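Local coordinates for AtRbcX1 (Arabidopsis thaliana, PDB 4GR2), which acts as a homodimeric chaperone in the assembly of Rubisco in the chloroplast, at the interface of chains A and B. Residues are numbered along the deposited sequence; one frame, centred on the assembly and turned at random. Chains: chain A/B, AtRbcX1.

Contact 1: the interface of chains A and B. Residues chain A 62, 80, 83-84; chain B 104, 107-108, 111.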
ATOM      1  N   LEU A  62     -12.960  -7.993   9.589  1.00 34.71           N
ATOM      2  CA  LEU A  62     -14.260  -8.234   9.004  1.00 37.04           C
ATOM      3  C   LEU A  62     -14.903  -9.488   9.576  1.00 34.16           C
ATOM      4  O   LEU A  62     -16.099  -9.500   9.853  1.00 36.41           O
ATOM      5  CB  LEU A  62     -14.143  -8.349   7.481  1.00 35.11           C
ATOM      6  CG  LEU A  62     -13.751  -7.029   6.813  1.00 37.65           C
ATOM      7  CD1 LEU A  62     -13.571  -7.235   5.309  1.00 33.21           C
ATOM      8  CD2 LEU A  62     -14.821  -5.999   7.110  1.00 34.48           C
ATOM      9  N   LEU A  80     -18.331  -4.993   2.887  1.00 37.03           N
ATOM     10  CA  LEU A  80     -17.850  -5.885   1.835  1.00 34.98           C
ATOM     11  C   LEU A  80     -18.346  -5.425   0.469  1.00 33.04           C
ATOM     12  O   LEU A  80     -17.599  -5.416  -0.529  1.00 34.06           O
ATOM     13  CB  LEU A  80     -18.289  -7.315   2.136  1.00 35.81           C
ATOM     14  CG  LEU A  80     -17.518  -8.026   3.261  1.00 35.55           C
ATOM     15  CD1 LEU A  80     -18.215  -9.324   3.639  1.00 36.00           C
ATOM     16  CD2 LEU A  80     -16.061  -8.286   2.855  1.00 40.01           C
ATOM     17  N   ARG A  83     -16.531  -2.173  -0.419  1.00 38.81           N
ATOM     18  CA  ARG A  83     -15.153  -2.487  -0.814  1.00 34.76           C
ATOM     19  C   ARG A  83     -15.026  -2.905  -2.268  1.00 36.81           C
ATOM     20  O   ARG A  83     -14.179  -2.376  -2.983  1.00 39.00           O
ATOM     21  CB  ARG A  83     -14.567  -3.581   0.077  1.00 33.24           C
ATOM     22  CG  ARG A  83     -13.103  -3.882  -0.173  1.00 34.57           C
ATOM     23  CD  ARG A  83     -12.614  -4.902   0.865  1.00 38.39           C
ATOM     24  NE  ARG A  83     -13.156  -6.243   0.627  1.00 37.91           N
ATOM     25  CZ  ARG A  83     -12.725  -7.334   1.248  1.00 36.02           C
ATOM     26  NH1 ARG A  83     -11.787  -7.225   2.181  1.00 38.37           N
ATOM     27  NH2 ARG A  83     -13.245  -8.529   0.960  1.00 35.46           N
ATOM     28  N   SER A  84     -15.842  -3.858  -2.724  1.00 35.71           N
ATOM     29  CA  SER A  84     -15.680  -4.338  -4.104  1.00 39.67           C
ATOM     30  C   SER A  84     -16.111  -3.286  -5.123  1.00 39.65           C
ATOM     31  O   SER A  84     -15.460  -3.122  -6.157  1.00 40.50           O
ATOM     32  CB  SER A  84     -16.423  -5.653  -4.365  1.00 45.79           C
ATOM     33  OG  SER A  84     -15.830  -6.753  -3.672  1.00 46.09           O
TER
ATOM     34  N   VAL B 104      -9.695  -9.268  -3.557  1.00 41.89           N
ATOM     35  CA  VAL B 104     -10.950  -8.762  -3.016  1.00 41.46           C
ATOM     36  C   VAL B 104     -12.088  -9.746  -3.244  1.00 45.07           C
ATOM     37  O   VAL B 104     -12.854 -10.040  -2.308  1.00 41.80           O
ATOM     38  CB  VAL B 104     -11.285  -7.406  -3.603  1.00 42.27           C
ATOM     39  CG1 VAL B 104     -12.677  -6.993  -3.205  1.00 41.05           C
ATOM     40  CG2 VAL B 104     -10.286  -6.389  -3.093  1.00 43.73           C
ATOM     41  N   SER B 107     -11.434 -12.843  -1.149  1.00 36.69           N
ATOM     42  CA  SER B 107     -11.672 -12.514   0.264  1.00 37.07           C
ATOM     43  C   SER B 107     -13.177 -12.544   0.587  1.00 39.57           C
ATOM     44  O   SER B 107     -13.615 -13.138   1.590  1.00 38.46           O
ATOM     45  CB  SER B 107     -11.087 -11.136   0.606  1.00 37.21           C
ATOM     46  OG  SER B 107     -11.749 -10.587   1.749  1.00 38.00           O
ATOM     47  N   ASN B 108     -13.969 -11.895  -0.265  1.00 42.26           N
ATOM     48  CA  ASN B 108     -15.433 -11.890  -0.148  0.57 38.32           C
ATOM     49  C   ASN B 108     -15.971 -13.300  -0.044  1.00 41.36           C
ATOM     50  O   ASN B 108     -16.745 -13.639   0.844  1.00 38.35           O
ATOM     51  CB  ASN B 108     -16.073 -11.288  -1.401  0.57 36.30           C
ATOM     52  CG  ASN B 108     -16.033  -9.793  -1.426  0.57 34.28           C
ATOM     53  OD1 ASN B 108     -15.755  -9.153  -0.423  0.57 39.58           O
ATOM     54  ND2 ASN B 108     -16.321  -9.215  -2.589  0.57 40.24           N
ATOM     55  N   LEU B 111     -14.711 -15.219   3.245  1.00 38.27           N
ATOM     56  CA  LEU B 111     -15.369 -14.718   4.466  1.00 35.00           C
ATOM     57  C   LEU B 111     -16.783 -15.265   4.626  1.00 35.30           C
ATOM     58  O   LEU B 111     -17.159 -15.715   5.713  1.00 35.05           O
ATOM     59  CB  LEU B 111     -15.405 -13.191   4.455  1.00 36.85           C
ATOM     60  CG  LEU B 111     -14.057 -12.559   4.834  1.00 34.74           C
ATOM     61  CD1 LEU B 111     -14.016 -11.104   4.410  1.00 32.48           C
ATOM     62  CD2 LEU B 111     -13.892 -12.694   6.350  1.00 32.90           C
TER
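A:Arg83 meets B:Ser107 and B:Asn108 where helix 70-90 of one subunit packs on helix 93-118 of the other. This patch belongs to the two-fold interface of the RbcX homodimer. The side chain of A:Arg83 leaves its helix with CG anti to the backbone N (chi1 -175°). CB, CG and CD run nearly straight and make no close contact with the partner residues here. The chain then bends about the CG-CD bond (chi3 72°), which turns NE toward the partner helix. A:Arg83 NE passes 3.9 Å from the methyl CG1 of B:Val104. CZ and NH1 both lie near the B:Ser107 hydroxyl OG. The tip NH2 does the gripping and donates two hydrogen bonds. A:Arg83 NH2 donates to OG of B:Ser107 at 2.7 Å, tilted somewhat from the guanidinium plane. A:Arg83 NH2 also donates to the amide oxygen OD1 of B:Asn108 at 2.9 Å. That oxygen lies in the guanidinium plane, but the donor sits above the carbonyl plane, away from a lone pair.

The amide of B:Asn108 is held at both ends. ND2 of B:Asn108 donates to OG of A:Ser84 at 2.7 Å, with the hydroxyl in the amide plane, so the two bonds should fix the amide's rotation. Beside the polar cluster, CD2 of A:Leu80 packs 3.8 Å from CD1 of B:Leu111. The engineered A:Leu62, a cysteine in nature, crosses B:Leu111 at about a right angle, its CD1 4.0 Å from CD1 of B:Leu111.

Contact 2: the interface of chains A and B. Residues chain A 66-67, 73; chain B 111, 114-115, 118.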
ATOM      1  N   MET A  66     -18.484  -9.587  11.463  1.00 32.43           N
ATOM      2  CA  MET A  66     -19.579 -10.493  11.055  1.00 38.77           C
ATOM      3  C   MET A  66     -20.206 -11.299  12.199  1.00 35.61           C
ATOM      4  O   MET A  66     -21.425 -11.509  12.244  1.00 36.13           O
ATOM      5  CB  MET A  66     -19.057 -11.501  10.024  1.00 32.12           C
ATOM      6  CG  MET A  66     -18.769 -10.890   8.669  1.00 35.71           C
ATOM      7  SD  MET A  66     -17.908 -12.036   7.580  1.00 39.69           S
ATOM      8  CE  MET A  66     -19.320 -12.994   7.007  1.00 35.40           C
ATOM      9  N   ARG A  67     -19.362 -11.799  13.088  1.00 35.37           N
ATOM     10  CA  ARG A  67     -19.836 -12.682  14.164  1.00 38.05           C
ATOM     11  C   ARG A  67     -20.289 -11.963  15.439  1.00 40.04           C
ATOM     12  O   ARG A  67     -20.793 -12.601  16.359  1.00 39.74           O
ATOM     13  CB  ARG A  67     -18.739 -13.701  14.507  1.00 39.26           C
ATOM     14  CG  ARG A  67     -18.400 -14.646  13.358  1.00 42.02           C
ATOM     15  CD  ARG A  67     -17.029 -15.310  13.502  1.00 36.38           C
ATOM     16  NE  ARG A  67     -16.814 -16.322  12.463  1.00 38.22           N
ATOM     17  CZ  ARG A  67     -16.575 -16.074  11.175  1.00 43.48           C
ATOM     18  NH1 ARG A  67     -16.511 -14.824  10.718  1.00 35.78           N
ATOM     19  NH2 ARG A  67     -16.390 -17.090  10.333  1.00 39.75           N
ATOM     20  N   MET A  73     -23.250  -7.835  11.630  1.00 33.17           N
ATOM     21  CA  MET A  73     -23.251  -8.538  10.341  1.00 33.25           C
ATOM     22  C   MET A  73     -23.728  -7.614   9.219  1.00 33.12           C
ATOM     23  O   MET A  73     -23.191  -7.624   8.122  1.00 33.45           O
ATOM     24  CB  MET A  73     -24.113  -9.807  10.401  1.00 32.83           C
ATOM     25  CG  MET A  73     -24.306 -10.468   9.006  1.00 37.22           C
ATOM     26  SD  MET A  73     -22.750 -11.103   8.277  1.00 38.20           S
ATOM     27  CE  MET A  73     -22.527 -12.601   9.212  1.00 36.05           C
TER
ATOM     28  N   LEU B 111     -14.711 -15.219   3.245  1.00 38.27           N
ATOM     29  CA  LEU B 111     -15.369 -14.718   4.466  1.00 35.00           C
ATOM     30  C   LEU B 111     -16.783 -15.265   4.626  1.00 35.30           C
ATOM     31  O   LEU B 111     -17.159 -15.715   5.713  1.00 35.05           O
ATOM     32  CB  LEU B 111     -15.405 -13.191   4.455  1.00 36.85           C
ATOM     33  CG  LEU B 111     -14.057 -12.559   4.834  1.00 34.74           C
ATOM     34  CD1 LEU B 111     -14.016 -11.104   4.410  1.00 32.48           C
ATOM     35  CD2 LEU B 111     -13.892 -12.694   6.350  1.00 32.90           C
ATOM     36  N   GLU B 114     -16.693 -19.380   5.036  1.00 39.95           N
ATOM     37  CA  GLU B 114     -16.300 -19.803   6.392  1.00 43.60           C
ATOM     38  C   GLU B 114     -17.328 -19.419   7.432  1.00 43.07           C
ATOM     39  O   GLU B 114     -17.549 -20.138   8.406  1.00 43.85           O
ATOM     40  CB  GLU B 114     -14.924 -19.249   6.761  1.00 38.40           C
ATOM     41  CG  GLU B 114     -13.924 -19.589   5.688  1.00 43.50           C
ATOM     42  CD  GLU B 114     -12.486 -19.203   5.991  1.00 45.92           C
ATOM     43  OE1 GLU B 114     -12.207 -18.453   6.963  1.00 43.75           O
ATOM     44  OE2 GLU B 114     -11.626 -19.695   5.234  1.00 52.47           O
ATOM     45  N   TYR B 115     -17.973 -18.282   7.224  1.00 39.94           N
ATOM     46  CA  TYR B 115     -19.064 -17.920   8.101  1.00 37.83           C
ATOM     47  C   TYR B 115     -20.193 -18.963   8.037  1.00 46.01           C
ATOM     48  O   TYR B 115     -20.617 -19.515   9.063  1.00 44.83           O
ATOM     49  CB  TYR B 115     -19.619 -16.533   7.756  1.00 35.80           C
ATOM     50  CG  TYR B 115     -20.684 -16.163   8.726  1.00 36.97           C
ATOM     51  CD1 TYR B 115     -20.354 -15.698   9.991  1.00 36.71           C
ATOM     52  CD2 TYR B 115     -22.029 -16.338   8.410  1.00 39.81           C
ATOM     53  CE1 TYR B 115     -21.343 -15.395  10.911  1.00 42.69           C
ATOM     54  CE2 TYR B 115     -23.018 -16.049   9.324  1.00 43.17           C
ATOM     55  CZ  TYR B 115     -22.672 -15.576  10.572  1.00 46.41           C
ATOM     56  OH  TYR B 115     -23.664 -15.265  11.477  1.00 44.68           O
ATOM     57  N   GLU B 118     -19.224 -22.475   9.561  1.00 53.23           N
ATOM     58  CA  GLU B 118     -19.028 -22.589  11.002  1.00 54.99           C
ATOM     59  C   GLU B 118     -20.299 -22.339  11.824  1.00 68.00           C
ATOM     60  O   GLU B 118     -20.398 -22.762  12.978  1.00 72.67           O
ATOM     61  CB  GLU B 118     -17.852 -21.727  11.483  1.00 56.30           C
ATOM     62  CG  GLU B 118     -18.180 -20.283  11.834  1.00 59.78           C
ATOM     63  CD  GLU B 118     -17.022 -19.595  12.564  1.00 57.10           C
ATOM     64  OE1 GLU B 118     -15.900 -19.567  12.021  1.00 51.28           O
ATOM     65  OE2 GLU B 118     -17.224 -19.111  13.696  1.00 55.81           O
TER
HETATM   66  O   HOH W   1     -15.792 -15.644   8.003  1.00 35.76           O
HETATM   67  O   HOH W   2     -23.654 -12.852  13.225  1.00 42.81           O
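NH2 of A:Arg67 is shared between the carboxylate of B:Glu118 and a bridging water. This part of the RbcX homodimer interface lies at the C-terminal end of helix 93-118 of chain B, against helices 59-68 and 70-90 of chain A. A:Arg67 grips B:Glu118 side-on in a salt bridge. A:Arg67 NH2 donates to OE1 of B:Glu118 at 3.0 Å. A:Arg67 NE donates to OE2 of B:Glu118 at 3.1 Å. Both oxygens lie in the guanidinium plane, yet both are met from above the carboxylate plane, and the two flat groups stand 73° apart. The arginine reaches them with its chain extended from CG to NE. Water 1 sits at the guanidinium edge, hydrogen-bonded to NH1 and NH2, and joins them to the backbone O of B:Leu111, 2.7 Å from the water.

B:Tyr115 meets A:Met73 with a face of its ring and A:Arg67 with an edge. CD1 of B:Tyr115 sits 3.9 Å above the centre of the guanidinium plane of A:Arg67, which is almost perpendicular to the ring. CG of A:Arg67 lies at the ring edge. An alanine in place of A:Arg67 is likely to leave the B:Glu118 carboxylate without its charged mate, break the water 1 bridge and leave the CD1 and CE1 edge of the B:Tyr115 ring without its packing partner.

The methyl CE of A:Met73 sits over a face of the B:Tyr115 ring in a CH-pi contact, 3.4 Å from the centroid. Bends at chi2 (65°) and chi3 (77°) bring it there. CE of A:Met66 packs on CB of B:Tyr115 at 3.6 Å. At the phenol end, water 2 connects OH of B:Tyr115 to the backbone O of A:Met66, with the water 2.8 Å from that carbonyl.

Contact 1 and contact 2 lie about 12 Å apart, measured between the centres of their C-alpha atoms. Both use helix 93-118 of chain B against helices 59-68 and 70-90 of chain A. They share B:Leu111, whose side-chain methyl packs in contact 1 and whose backbone carbonyl takes part in contact 2. Together they form one continuous strip along the helix, with contact 2 nearer its C-terminal end. The two-fold axis repeats the strip with the chains exchanged. Each subunit therefore lays its last helix on the other, an arrangement consistent with a stable homodimer.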